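Local coordinates for ThiJ/PfpI family protein (Francisella tularensis subsp. novicida, PDB 4P5P), which probably acts as a glyoxalase III of the Hsp31-like DJ-1/PfpI family and is a virulence factor of the cysteine protease type, at residues A[6-11]-A[42-47]; A[27-32]-A[64-69]; A[83-88]-A[109-114]. One frame throughout, in Å; residues are numbered along the deposited sequence.

Interaction 1: residues A[6-11]-A[42-47]; sequences MVTTSH and IDIVSI
Met6 and Ile42 make the closest apolar touch between these two strands: CG of Met6 lies 3.6 Å from CG2 of Ile42, with the sulfur almost as near, the two side chains crossing at a slant. The methionine has CG anti to the carbonyl carbon (chi1 -66°), which lays CG against that methyl, and a bend at chi3 carries its own methyl away from the strand 42-46 toward helix 26-35, where Leu28 receives it. On the same face of the sheet Met6 is paired with Ile44. On the other face Val7 sits beside Val45, CG2 of each 3.9 Å apart, while CG1 of Val7 reaches toward CD1 of Ile47; neighbouring strand 95-98 adds Ile96 and Phe98 to this apolar layer.

The backbones run parallel and in step, Met6 with Ile44, Val7 with Val45 and Thr8 with Ser46. Met6 N bonds to Asp43 O at 2.9 Å, Val45 N to Met6 O at 2.9 Å and Thr8 N to Val45 O at 2.9 Å. Past Thr8 the pairing frays: Ile47 N reaches Thr8 O only in a weak, bent bond of 3.1 Å.

Here the contact turns polar. Thr8 OG1 packs 3.3 Å from CB of Ser46 and donates to Thr9 O, approaching from above that carbonyl's plane. Ser46 OG is bonded to Ser82, and Ser10 OG to the backbone of Met48. Thr9 OG1 closes an ST turn by accepting from His11 N, and is hydrogen-bonded to Asp107 OD1. Strands 2-8 and 40-46, linked through helix 26-35, form a beta-alpha-beta crossover of the flavodoxin-like fold.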
ATOM      1  N   MET A   6      -1.783  -8.230   2.979  1.00  9.44           N
ATOM      2  CA  MET A   6      -1.619  -6.793   3.138  1.00  9.85           C
ATOM      3  C   MET A   6      -0.210  -6.543   3.663  1.00 10.18           C
ATOM      4  O   MET A   6       0.252  -7.243   4.574  1.00 10.44           O
ATOM      5  CB  MET A   6      -2.678  -6.212   4.081  1.00 11.28           C
ATOM      6  CG  MET A   6      -4.095  -6.314   3.533  1.00 11.45           C
ATOM      7  SD  MET A   6      -5.285  -5.353   4.489  1.00 13.78           S
ATOM      8  CE  MET A   6      -4.822  -3.685   4.049  1.00 15.31           C
ATOM      9  N   VAL A   7       0.456  -5.557   3.067  1.00  9.21           N
ATOM     10  CA  VAL A   7       1.854  -5.250   3.312  1.00  8.88           C
ATOM     11  C   VAL A   7       2.045  -3.813   3.787  1.00  9.25           C
ATOM     12  O   VAL A   7       1.566  -2.870   3.162  1.00 10.11           O
ATOM     13  CB  VAL A   7       2.694  -5.450   2.023  1.00 10.29           C
ATOM     14  CG1 VAL A   7       4.167  -5.182   2.273  1.00 10.74           C
ATOM     15  CG2 VAL A   7       2.520  -6.855   1.479  1.00  9.81           C
ATOM     16  N   THR A   8       2.790  -3.648   4.882  1.00  9.60           N
ATOM     17  CA  THR A   8       3.100  -2.330   5.418  1.00  8.90           C
ATOM     18  C   THR A   8       4.580  -2.034   5.372  1.00  8.78           C
ATOM     19  O   THR A   8       5.415  -2.947   5.316  1.00 10.07           O
ATOM     20  CB  THR A   8       2.688  -2.160   6.885  1.00  9.74           C
ATOM     21  OG1 THR A   8       3.648  -2.821   7.723  1.00 10.57           O
ATOM     22  CG2 THR A   8       1.294  -2.710   7.144  1.00  9.55           C
ATOM     23  N   THR A   9       4.887  -0.745   5.408  1.00  8.32           N
ATOM     24  CA  THR A   9       6.237  -0.276   5.638  1.00  8.87           C
ATOM     25  C   THR A   9       6.763  -0.695   7.016  1.00  9.87           C
ATOM     26  O   THR A   9       5.982  -0.981   7.924  1.00 10.13           O
ATOM     27  CB  THR A   9       6.292   1.271   5.515  1.00  9.81           C
ATOM     28  OG1 THR A   9       7.645   1.722   5.558  1.00  9.74           O
ATOM     29  CG2 THR A   9       5.511   1.925   6.637  1.00 10.40           C
ATOM     30  N   SER A  10       8.099  -0.701   7.137  1.00 10.29           N
ATOM     31  CA  SER A  10       8.806  -0.866   8.410  1.00 11.60           C
ATOM     32  C   SER A  10       9.654   0.367   8.746  1.00 12.56           C
ATOM     33  O   SER A  10      10.347   0.403   9.774  1.00 12.49           O
ATOM     34  CB  SER A  10       9.696  -2.115   8.360  1.00 10.94           C
ATOM     35  OG  SER A  10       8.904  -3.292   8.368  1.00 12.25           O
ATOM     36  N   HIS A  11       9.617   1.363   7.859  1.00 12.45           N
ATOM     37  CA  HIS A  11      10.477   2.539   7.975  1.00 11.23           C
ATOM     38  C   HIS A  11       9.862   3.643   8.823  1.00 13.15           C
ATOM     39  O   HIS A  11       8.783   4.138   8.503  1.00 13.42           O
ATOM     40  CB  HIS A  11      10.797   3.092   6.599  1.00 12.44           C
ATOM     41  CG  HIS A  11      11.916   4.082   6.606  1.00 13.10           C
ATOM     42  ND1 HIS A  11      13.239   3.712   6.513  1.00 14.61           N
ATOM     43  CD2 HIS A  11      11.909   5.431   6.719  1.00 13.09           C
ATOM     44  CE1 HIS A  11      13.996   4.793   6.556  1.00 15.67           C
ATOM     45  NE2 HIS A  11      13.214   5.849   6.695  1.00 13.93           N
ATOM     46  N   ILE A  42      -7.499 -12.376   5.591  1.00 14.25           N
ATOM     47  CA  ILE A  42      -6.452 -11.394   5.375  1.00 13.15           C
ATOM     48  C   ILE A  42      -5.296 -11.654   6.321  1.00 13.23           C
ATOM     49  O   ILE A  42      -5.485 -11.729   7.540  1.00 14.60           O
ATOM     50  CB  ILE A  42      -6.946  -9.954   5.592  1.00 14.66           C
ATOM     51  CG1 ILE A  42      -8.137  -9.666   4.681  1.00 17.38           C
ATOM     52  CG2 ILE A  42      -5.802  -8.962   5.315  1.00 14.59           C
ATOM     53  CD1 ILE A  42      -8.758  -8.297   4.896  1.00 17.89           C
ATOM     54  N   ASP A  43      -4.102 -11.756   5.748  1.00 13.08           N
ATOM     55  CA  ASP A  43      -2.863 -11.831   6.515  1.00 13.14           C
ATOM     56  C   ASP A  43      -2.100 -10.534   6.325  1.00 12.15           C
ATOM     57  O   ASP A  43      -2.139  -9.948   5.260  1.00 12.86           O
ATOM     58  CB  ASP A  43      -2.008 -13.019   6.078  1.00 14.53           C
ATOM     59  CG  ASP A  43      -2.670 -14.354   6.365  1.00 16.59           C
ATOM     60  OD1 ASP A  43      -3.498 -14.444   7.293  1.00 17.13           O
ATOM     61  OD2 ASP A  43      -2.332 -15.337   5.675  1.00 19.77           O
ATOM     62  N   ILE A  44      -1.426 -10.092   7.374  1.00 11.09           N
ATOM     63  CA  ILE A  44      -0.684  -8.841   7.372  1.00 11.11           C
ATOM     64  C   ILE A  44       0.795  -9.107   7.598  1.00 11.77           C
ATOM     65  O   ILE A  44       1.155  -9.897   8.473  1.00 12.59           O
ATOM     66  CB  ILE A  44      -1.213  -7.901   8.474  1.00 11.86           C
ATOM     67  CG1 ILE A  44      -2.684  -7.558   8.213  1.00 12.66           C
ATOM     68  CG2 ILE A  44      -0.384  -6.622   8.566  1.00 12.07           C
ATOM     69  CD1 ILE A  44      -3.394  -6.935   9.406  1.00 13.42           C
ATOM     70  N   VAL A  45       1.633  -8.453   6.802  1.00 10.23           N
ATOM     71  CA  VAL A  45       3.080  -8.482   6.985  1.00 10.50           C
ATOM     72  C   VAL A  45       3.662  -7.090   6.841  1.00  9.99           C
ATOM     73  O   VAL A  45       3.026  -6.189   6.286  1.00 10.26           O
ATOM     74  CB  VAL A  45       3.785  -9.407   5.976  1.00 11.82           C
ATOM     75  CG1 VAL A  45       3.324 -10.840   6.170  1.00 13.21           C
ATOM     76  CG2 VAL A  45       3.556  -8.942   4.544  1.00 10.30           C
ATOM     77  N   SER A  46       4.878  -6.918   7.341  1.00 10.41           N
ATOM     78  CA  SER A  46       5.642  -5.711   7.095  1.00 10.48           C
ATOM     79  C   SER A  46       6.913  -6.066   6.355  1.00 10.42           C
ATOM     80  O   SER A  46       7.252  -7.232   6.209  1.00 10.11           O
ATOM     81  CB  SER A  46       5.978  -4.999   8.400  1.00 11.23           C
ATOM     82  OG  SER A  46       6.888  -5.754   9.188  1.00 11.01           O
ATOM     83  N   ILE A  47       7.616  -5.061   5.883  1.00 10.59           N
ATOM     84  CA  ILE A  47       8.861  -5.303   5.170  1.00 11.20           C
ATOM     85  C   ILE A  47       9.866  -6.054   6.041  1.00 11.69           C
ATOM     86  O   ILE A  47      10.434  -7.057   5.610  1.00 11.69           O
ATOM     87  CB  ILE A  47       9.470  -3.984   4.691  1.00 11.29           C
ATOM     88  CG1 ILE A  47       8.575  -3.337   3.628  1.00 11.57           C
ATOM     89  CG2 ILE A  47      10.868  -4.211   4.113  1.00 12.45           C
ATOM     90  CD1 ILE A  47       8.338  -4.178   2.362  1.00 13.00           C
TER

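Interaction 2: residues A[27-32]-A[64-69]; sequences ELTHPY and YYNDKF
Phe69 and Thr29 have the most surface buried here, and they meet directly: the methyl CG2 of Thr29 lies over one face of the Phe69 ring, 3.4 Å from CG of Phe69 and displaced toward the rim, a CH-pi contact. The hydroxyl branch goes elsewhere. With chi1 at 71°, OG1 of Thr29 sits between the backbone N and the carbonyl carbon and gives its hydrogen to OD1 of Asn66 across 2.7 Å, in the plane of the amide. One threonine thus serves an aromatic ring with one branch and a polar group with the other.

The phenylalanine is held round its far end as well. Its CE1 points at a face of Tyr32, 4.1 Å from CG of Tyr32, in a T-shaped stack with the planes at 89°. CZ of Phe69 touches CD2 of Leu28 at 3.7 Å, the two side chains crossing at about a right angle. Ile44 of strand 40-46 and Leu75 and Met79 of helix 73-80 also pack round Phe69.

Tyr65, next in buried surface, works toward the outer side. Its CB is 3.6 Å from CD2 of His30, and its ring turns an edge to the imidazole face in a second T-shaped pair, planes at 71°. His30 NE2 is bonded to Asp63, just ahead of helix 64-71, which probably fixes the turn of the imidazole.

The axes of 27-32 and 64-69 cross almost perpendicularly, 8.8 Å apart at closest, with helix 64-71 lying over helix 26-35, the connecting helix of a beta-alpha-beta unit in the flavodoxin-like fold.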
ATOM      1  N   GLU A  27      -5.151   3.172   6.298  1.00 11.43           N
ATOM      2  CA  GLU A  27      -4.973   2.502   5.015  1.00 11.80           C
ATOM      3  C   GLU A  27      -4.713   1.006   5.172  1.00 11.10           C
ATOM      4  O   GLU A  27      -4.784   0.263   4.195  1.00 12.01           O
ATOM      5  CB  GLU A  27      -3.849   3.168   4.228  1.00 11.86           C
ATOM      6  CG  GLU A  27      -4.301   4.557   3.760  1.00 13.66           C
ATOM      7  CD  GLU A  27      -3.235   5.397   3.132  1.00 15.05           C
ATOM      8  OE1 GLU A  27      -3.534   6.569   2.826  1.00 17.37           O
ATOM      9  OE2 GLU A  27      -2.114   4.922   2.946  1.00 14.91           O
ATOM     10  N   LEU A  28      -4.407   0.591   6.407  1.00 10.60           N
ATOM     11  CA  LEU A  28      -4.425  -0.813   6.783  1.00 10.43           C
ATOM     12  C   LEU A  28      -5.805  -1.186   7.321  1.00 10.81           C
ATOM     13  O   LEU A  28      -6.422  -2.136   6.844  1.00 10.54           O
ATOM     14  CB  LEU A  28      -3.336  -1.118   7.827  1.00 11.61           C
ATOM     15  CG  LEU A  28      -3.335  -2.533   8.420  1.00 12.15           C
ATOM     16  CD1 LEU A  28      -3.129  -3.599   7.335  1.00 12.75           C
ATOM     17  CD2 LEU A  28      -2.272  -2.664   9.489  1.00 12.19           C
ATOM     18  N   THR A  29      -6.307  -0.429   8.291  1.00 10.92           N
ATOM     19  CA  THR A  29      -7.471  -0.892   9.040  1.00 11.40           C
ATOM     20  C   THR A  29      -8.780  -0.743   8.261  1.00 11.28           C
ATOM     21  O   THR A  29      -9.645  -1.590   8.376  1.00 12.43           O
ATOM     22  CB  THR A  29      -7.599  -0.172  10.393  1.00 11.75           C
ATOM     23  OG1 THR A  29      -7.985   1.186  10.190  1.00 12.23           O
ATOM     24  CG2 THR A  29      -6.289  -0.201  11.135  1.00 12.46           C
ATOM     25  N   HIS A  30      -8.936   0.307   7.460  1.00 11.64           N
ATOM     26  CA  HIS A  30     -10.210   0.473   6.777  1.00 12.13           C
ATOM     27  C   HIS A  30     -10.367  -0.575   5.668  1.00 11.96           C
ATOM     28  O   HIS A  30     -11.407  -1.219   5.597  1.00 12.56           O
ATOM     29  CB  HIS A  30     -10.379   1.908   6.249  1.00 12.87           C
ATOM     30  CG  HIS A  30     -10.584   2.918   7.340  1.00 13.95           C
ATOM     31  ND1 HIS A  30     -11.197   4.136   7.128  1.00 15.83           N
ATOM     32  CD2 HIS A  30     -10.279   2.878   8.662  1.00 14.63           C
ATOM     33  CE1 HIS A  30     -11.237   4.809   8.264  1.00 16.53           C
ATOM     34  NE2 HIS A  30     -10.689   4.067   9.212  1.00 15.59           N
ATOM     35  N   PRO A  31      -9.331  -0.809   4.846  1.00 11.53           N
ATOM     36  CA  PRO A  31      -9.500  -1.916   3.895  1.00 12.48           C
ATOM     37  C   PRO A  31      -9.588  -3.292   4.573  1.00 12.52           C
ATOM     38  O   PRO A  31     -10.311  -4.167   4.092  1.00 13.34           O
ATOM     39  CB  PRO A  31      -8.260  -1.792   2.997  1.00 11.77           C
ATOM     40  CG  PRO A  31      -7.826  -0.380   3.149  1.00 12.05           C
ATOM     41  CD  PRO A  31      -8.111  -0.037   4.573  1.00 11.10           C
ATOM     42  N   TYR A  32      -8.889  -3.483   5.689  1.00 12.73           N
ATOM     43  CA  TYR A  32      -8.993  -4.730   6.441  1.00 12.12           C
ATOM     44  C   TYR A  32     -10.436  -5.044   6.801  1.00 13.64           C
ATOM     45  O   TYR A  32     -10.942  -6.113   6.488  1.00 13.62           O
ATOM     46  CB  TYR A  32      -8.144  -4.660   7.711  1.00 12.64           C
ATOM     47  CG  TYR A  32      -8.072  -5.966   8.481  1.00 13.52           C
ATOM     48  CD1 TYR A  32      -7.121  -6.917   8.159  1.00 15.60           C
ATOM     49  CD2 TYR A  32      -8.958  -6.252   9.517  1.00 14.92           C
ATOM     50  CE1 TYR A  32      -7.043  -8.107   8.850  1.00 16.07           C
ATOM     51  CE2 TYR A  32      -8.893  -7.446  10.208  1.00 15.99           C
ATOM     52  CZ  TYR A  32      -7.930  -8.375   9.864  1.00 16.66           C
ATOM     53  OH  TYR A  32      -7.829  -9.575  10.529  1.00 19.45           O
ATOM     54  N   TYR A  64     -12.826   5.273  14.416  1.00 17.18           N
ATOM     55  CA  TYR A  64     -13.499   4.077  14.894  1.00 19.19           C
ATOM     56  C   TYR A  64     -12.757   2.786  14.534  1.00 17.94           C
ATOM     57  O   TYR A  64     -12.492   1.951  15.403  1.00 17.32           O
ATOM     58  CB  TYR A  64     -14.923   4.041  14.337  1.00 20.80           C
ATOM     59  CG  TYR A  64     -15.694   2.816  14.742  1.00 23.24           C
ATOM     60  CD1 TYR A  64     -16.309   2.732  15.985  1.00 24.83           C
ATOM     61  CD2 TYR A  64     -15.802   1.738  13.880  1.00 22.83           C
ATOM     62  CE1 TYR A  64     -17.014   1.602  16.353  1.00 27.12           C
ATOM     63  CE2 TYR A  64     -16.495   0.606  14.233  1.00 25.50           C
ATOM     64  CZ  TYR A  64     -17.102   0.539  15.467  1.00 27.27           C
ATOM     65  OH  TYR A  64     -17.794  -0.603  15.800  1.00 29.77           O
ATOM     66  N   TYR A  65     -12.410   2.616  13.265  1.00 17.39           N
ATOM     67  CA  TYR A  65     -11.809   1.354  12.852  1.00 16.63           C
ATOM     68  C   TYR A  65     -10.361   1.245  13.316  1.00 15.86           C
ATOM     69  O   TYR A  65      -9.909   0.140  13.624  1.00 16.33           O
ATOM     70  CB  TYR A  65     -11.926   1.156  11.335  1.00 18.37           C
ATOM     71  CG  TYR A  65     -13.323   0.751  10.928  1.00 20.66           C
ATOM     72  CD1 TYR A  65     -13.827  -0.503  11.257  1.00 22.67           C
ATOM     73  CD2 TYR A  65     -14.152   1.630  10.249  1.00 22.33           C
ATOM     74  CE1 TYR A  65     -15.117  -0.875  10.903  1.00 24.90           C
ATOM     75  CE2 TYR A  65     -15.435   1.271   9.888  1.00 25.18           C
ATOM     76  CZ  TYR A  65     -15.919   0.020  10.216  1.00 26.42           C
ATOM     77  OH  TYR A  65     -17.216  -0.315   9.850  1.00 28.87           O
ATOM     78  N   ASN A  66      -9.645   2.365  13.409  1.00 14.90           N
ATOM     79  CA  ASN A  66      -8.299   2.332  13.974  1.00 14.19           C
ATOM     80  C   ASN A  66      -8.335   1.816  15.408  1.00 14.88           C
ATOM     81  O   ASN A  66      -7.537   0.963  15.796  1.00 15.44           O
ATOM     82  CB  ASN A  66      -7.638   3.713  13.948  1.00 14.27           C
ATOM     83  CG  ASN A  66      -7.155   4.112  12.568  1.00 14.04           C
ATOM     84  OD1 ASN A  66      -7.155   3.304  11.636  1.00 13.35           O
ATOM     85  ND2 ASN A  66      -6.728   5.362  12.438  1.00 13.55           N
ATOM     86  N   ASP A  67      -9.265   2.348  16.195  1.00 17.24           N
ATOM     87  CA  ASP A  67      -9.403   1.930  17.584  1.00 17.11           C
ATOM     88  C   ASP A  67      -9.819   0.458  17.672  1.00 17.52           C
ATOM     89  O   ASP A  67      -9.327  -0.280  18.526  1.00 18.10           O
ATOM     90  CB  ASP A  67     -10.423   2.810  18.316  1.00 21.04           C
ATOM     91  CG  ASP A  67      -9.868   4.175  18.691  1.00 24.57           C
ATOM     92  OD1 ASP A  67      -8.635   4.389  18.617  1.00 26.35           O
ATOM     93  OD2 ASP A  67     -10.675   5.028  19.100  1.00 27.86           O
ATOM     94  N   LYS A  68     -10.741   0.041  16.810  1.00 16.81           N
ATOM     95  CA  LYS A  68     -11.207  -1.345  16.803  1.00 17.34           C
ATOM     96  C   LYS A  68     -10.041  -2.296  16.550  1.00 17.14           C
ATOM     97  O   LYS A  68      -9.884  -3.318  17.234  1.00 17.60           O
ATOM     98  CB  LYS A  68     -12.285  -1.541  15.737  1.00 19.24           C
ATOM     99  CG  LYS A  68     -12.870  -2.948  15.671  1.00 20.71           C
ATOM    100  CD  LYS A  68     -13.865  -3.076  14.523  1.00 22.02           C
ATOM    101  CE  LYS A  68     -14.337  -4.510  14.342  1.00 25.22           C
ATOM    102  NZ  LYS A  68     -15.182  -4.968  15.467  1.00 27.66           N
ATOM    103  N   PHE A  69      -9.230  -1.939  15.561  1.00 15.42           N
ATOM    104  CA  PHE A  69      -8.071  -2.728  15.171  1.00 14.65           C
ATOM    105  C   PHE A  69      -7.095  -2.882  16.335  1.00 15.77           C
ATOM    106  O   PHE A  69      -6.665  -3.990  16.659  1.00 16.91           O
ATOM    107  CB  PHE A  69      -7.405  -2.057  13.972  1.00 14.23           C
ATOM    108  CG  PHE A  69      -6.394  -2.900  13.272  1.00 13.26           C
ATOM    109  CD1 PHE A  69      -6.755  -3.677  12.191  1.00 12.62           C
ATOM    110  CD2 PHE A  69      -5.071  -2.859  13.642  1.00 14.16           C
ATOM    111  CE1 PHE A  69      -5.817  -4.435  11.520  1.00 13.70           C
ATOM    112  CE2 PHE A  69      -4.124  -3.618  12.963  1.00 15.09           C
ATOM    113  CZ  PHE A  69      -4.501  -4.402  11.914  1.00 14.11           C
TER

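Interaction 3: residues A[83-88]-A[109-114]; sequences TSLRDV and PNNANI
The first turn of helix 112-123 meets the 3-10 turn that follows edge strand 83-84, and Leu85 carries most of the apolar contact. Its CD2 lies 3.6 Å from CG1 of Ile114, the two side chains crossing at about a right angle, and 3.8 Å from CB of Asn113. Further inward Leu85 also touches Val7 and Val45 of the neighbouring strands.

Asn111 is the N-cap of the helix. Its OD1 accepts from Ile114 N at 2.8 Å, in the amide plane and on a lone pair, and the same oxygen lies 3.8 Å from CD2 of Leu85, bringing the cap up against the leucine. On the other segment an ST turn starts the 3-10 stretch: Ser84 OG accepts from Arg86 N at 3.1 Å and gives its own hydrogen to Ile47 O. The hydroxyl sits over the centre of the guanidinium of Arg86, whose chain is bent at chi3 (68°), folding it back over the serine.

Toward solvent the amide of Asn113 lies against the start of Arg86, with ND2 of Asn113 3.7 Å from CB of Arg86 and OD1 of Asn113 3.7 Å from CA of Arg86. That oxygen is bonded to Lys117 one turn along the helix, and a water lies 2.8 Å from Asn113 OD1, with only a weak, long link to Arg86 O.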
ATOM      1  N   THR A  83       5.066 -10.586  11.021  1.00 11.23           N
ATOM      2  CA  THR A  83       5.825 -11.410  10.101  1.00 11.82           C
ATOM      3  C   THR A  83       6.400 -10.532   8.980  1.00 10.56           C
ATOM      4  O   THR A  83       5.754  -9.570   8.534  1.00 10.47           O
ATOM      5  CB  THR A  83       4.926 -12.511   9.532  1.00 13.55           C
ATOM      6  OG1 THR A  83       4.418 -13.303  10.613  1.00 13.94           O
ATOM      7  CG2 THR A  83       5.679 -13.389   8.554  1.00 13.66           C
ATOM      8  N   SER A  84       7.620 -10.839   8.544  1.00 10.70           N
ATOM      9  CA  SER A  84       8.232 -10.152   7.418  1.00 11.09           C
ATOM     10  C   SER A  84       7.704 -10.696   6.088  1.00 11.19           C
ATOM     11  O   SER A  84       7.423 -11.891   5.947  1.00 11.63           O
ATOM     12  CB  SER A  84       9.754 -10.302   7.453  1.00 12.19           C
ATOM     13  OG  SER A  84      10.332  -9.819   6.245  1.00 14.58           O
ATOM     14  N   LEU A  85       7.593  -9.807   5.108  1.00 12.46           N
ATOM     15  CA  LEU A  85       7.269 -10.187   3.740  1.00 12.48           C
ATOM     16  C   LEU A  85       8.173 -11.310   3.221  1.00 13.59           C
ATOM     17  O   LEU A  85       7.731 -12.179   2.479  1.00 14.93           O
ATOM     18  CB  LEU A  85       7.377  -8.959   2.837  1.00 12.19           C
ATOM     19  CG  LEU A  85       7.020  -9.139   1.362  1.00 12.39           C
ATOM     20  CD1 LEU A  85       5.551  -9.470   1.191  1.00 13.67           C
ATOM     21  CD2 LEU A  85       7.404  -7.890   0.580  1.00 12.66           C
ATOM     22  N   ARG A  86       9.436 -11.304   3.619  1.00 13.50           N
ATOM     23  CA  ARG A  86      10.365 -12.314   3.106  1.00 14.81           C
ATOM     24  C   ARG A  86       9.984 -13.723   3.537  1.00 15.73           C
ATOM     25  O   ARG A  86      10.467 -14.690   2.951  1.00 16.47           O
ATOM     26  CB  ARG A  86      11.795 -12.021   3.552  1.00 17.38           C
ATOM     27  CG  ARG A  86      12.094 -12.380   4.987  1.00 19.48           C
ATOM     28  CD  ARG A  86      13.530 -11.993   5.398  1.00 23.73           C
ATOM     29  NE  ARG A  86      13.701 -10.552   5.443  1.00 25.11           N
ATOM     30  CZ  ARG A  86      13.526  -9.784   6.521  1.00 26.36           C
ATOM     31  NH1 ARG A  86      13.200 -10.295   7.709  1.00 27.92           N
ATOM     32  NH2 ARG A  86      13.691  -8.483   6.407  1.00 24.11           N
ATOM     33  N   ASP A  87       9.134 -13.851   4.554  1.00 15.32           N
ATOM     34  CA  ASP A  87       8.850 -15.170   5.112  1.00 15.64           C
ATOM     35  C   ASP A  87       7.531 -15.782   4.699  1.00 17.05           C
ATOM     36  O   ASP A  87       7.217 -16.896   5.117  1.00 18.22           O
ATOM     37  CB  ASP A  87       8.928 -15.106   6.629  1.00 18.88           C
ATOM     38  CG  ASP A  87      10.364 -14.947   7.122  1.00 22.28           C
ATOM     39  OD1 ASP A  87      11.300 -15.495   6.490  1.00 23.86           O
ATOM     40  OD2 ASP A  87      10.565 -14.285   8.149  1.00 24.43           O
ATOM     41  N   VAL A  88       6.776 -15.114   3.842  1.00 17.18           N
ATOM     42  CA  VAL A  88       5.510 -15.686   3.406  1.00 18.10           C
ATOM     43  C   VAL A  88       5.662 -16.321   2.040  1.00 18.08           C
ATOM     44  O   VAL A  88       6.514 -15.929   1.243  1.00 18.01           O
ATOM     45  CB  VAL A  88       4.383 -14.641   3.371  1.00 22.92           C
ATOM     46  CG1 VAL A  88       4.150 -14.101   4.766  1.00 23.71           C
ATOM     47  CG2 VAL A  88       4.711 -13.533   2.411  1.00 24.65           C
ATOM     48  N   PRO A 109      10.274   0.934  -2.691  1.00 12.25           N
ATOM     49  CA  PRO A 109      10.629   0.959  -4.123  1.00 13.51           C
ATOM     50  C   PRO A 109      11.627  -0.099  -4.577  1.00 12.81           C
ATOM     51  O   PRO A 109      11.538  -0.601  -5.696  1.00 13.85           O
ATOM     52  CB  PRO A 109      11.259   2.346  -4.314  1.00 16.55           C
ATOM     53  CG  PRO A 109      10.769   3.169  -3.220  1.00 16.92           C
ATOM     54  CD  PRO A 109      10.474   2.249  -2.058  1.00 14.47           C
ATOM     55  N   ASN A 110      12.593  -0.405  -3.724  1.00 13.06           N
ATOM     56  CA  ASN A 110      13.703  -1.254  -4.150  1.00 14.32           C
ATOM     57  C   ASN A 110      13.682  -2.619  -3.464  1.00 13.42           C
ATOM     58  O   ASN A 110      14.641  -3.380  -3.543  1.00 17.93           O
ATOM     59  CB  ASN A 110      15.003  -0.500  -3.906  1.00 17.04           C
ATOM     60  CG  ASN A 110      15.089   0.768  -4.755  1.00 17.16           C
ATOM     61  OD1 ASN A 110      14.850   0.727  -5.953  1.00 20.56           O
ATOM     62  ND2 ASN A 110      15.319   1.911  -4.120  1.00 21.65           N
ATOM     63  N   ASN A 111      12.554  -2.964  -2.847  1.00 13.22           N
ATOM     64  CA  ASN A 111      12.461  -4.227  -2.132  1.00 11.78           C
ATOM     65  C   ASN A 111      12.334  -5.413  -3.088  1.00 12.01           C
ATOM     66  O   ASN A 111      11.372  -5.493  -3.856  1.00 11.80           O
ATOM     67  CB  ASN A 111      11.272  -4.211  -1.178  1.00 12.82           C
ATOM     68  CG  ASN A 111      11.243  -5.425  -0.284  1.00 12.15           C
ATOM     69  OD1 ASN A 111      10.725  -6.476  -0.667  1.00 11.42           O
ATOM     70  ND2 ASN A 111      11.825  -5.299   0.910  1.00 13.35           N
ATOM     71  N   ALA A 112      13.285  -6.346  -3.028  1.00 12.41           N
ATOM     72  CA  ALA A 112      13.297  -7.485  -3.942  1.00 12.75           C
ATOM     73  C   ALA A 112      12.089  -8.396  -3.759  1.00 11.91           C
ATOM     74  O   ALA A 112      11.567  -8.939  -4.724  1.00 12.66           O
ATOM     75  CB  ALA A 112      14.558  -8.266  -3.763  1.00 13.98           C
ATOM     76  N   ASN A 113      11.654  -8.586  -2.525  1.00 10.69           N
ATOM     77  CA  ASN A 113      10.512  -9.443  -2.285  1.00 11.22           C
ATOM     78  C   ASN A 113       9.230  -8.828  -2.817  1.00 10.66           C
ATOM     79  O   ASN A 113       8.355  -9.556  -3.288  1.00 11.25           O
ATOM     80  CB  ASN A 113      10.373  -9.761  -0.799  1.00 11.86           C
ATOM     81  CG  ASN A 113      11.259 -10.907  -0.370  1.00 14.03           C
ATOM     82  OD1 ASN A 113      10.916 -12.080  -0.554  1.00 15.86           O
ATOM     83  ND2 ASN A 113      12.412 -10.581   0.187  1.00 15.50           N
ATOM     84  N   ILE A 114       9.108  -7.503  -2.748  1.00  9.51           N
ATOM     85  CA  ILE A 114       7.959  -6.875  -3.376  1.00 10.13           C
ATOM     86  C   ILE A 114       7.989  -7.173  -4.877  1.00 10.10           C
ATOM     87  O   ILE A 114       6.991  -7.590  -5.467  1.00 10.44           O
ATOM     88  CB  ILE A 114       7.929  -5.357  -3.133  1.00 11.48           C
ATOM     89  CG1 ILE A 114       7.541  -5.065  -1.693  1.00 11.30           C
ATOM     90  CG2 ILE A 114       6.939  -4.678  -4.086  1.00 11.63           C
ATOM     91  CD1 ILE A 114       7.478  -3.556  -1.371  1.00 11.38           C
TER
HETATM   92  O   HOH W   1      12.136 -14.568  -0.093  1.00 20.33           O

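Overall arrangement
Interactions 1 and 2 are buried, while interaction 3 is partly buried and reaches solvent. The sheet is common ground: interaction 1 pairs two of its strands, interaction 2 lies over one face and interaction 3 beside the other, the nearest atoms of interactions 2 and 3 being about 11 Å apart. Helix 26-35 packs on interaction 1, Met6 CE lying 3.6 Å from Leu28 O, and CD1 of Ile44 also packs on CZ of Phe69 at 3.7 Å. Interaction 3 joins interaction 1 through the backbone, Ser46 O to Leu85 N at 2.8 Å. Chemistry follows position: regular backbone bonding within the sheet, aromatic rings and one hydroxyl-amide bond between helices, and a leucine on an isoleucine, with asparagines and a water toward the surface.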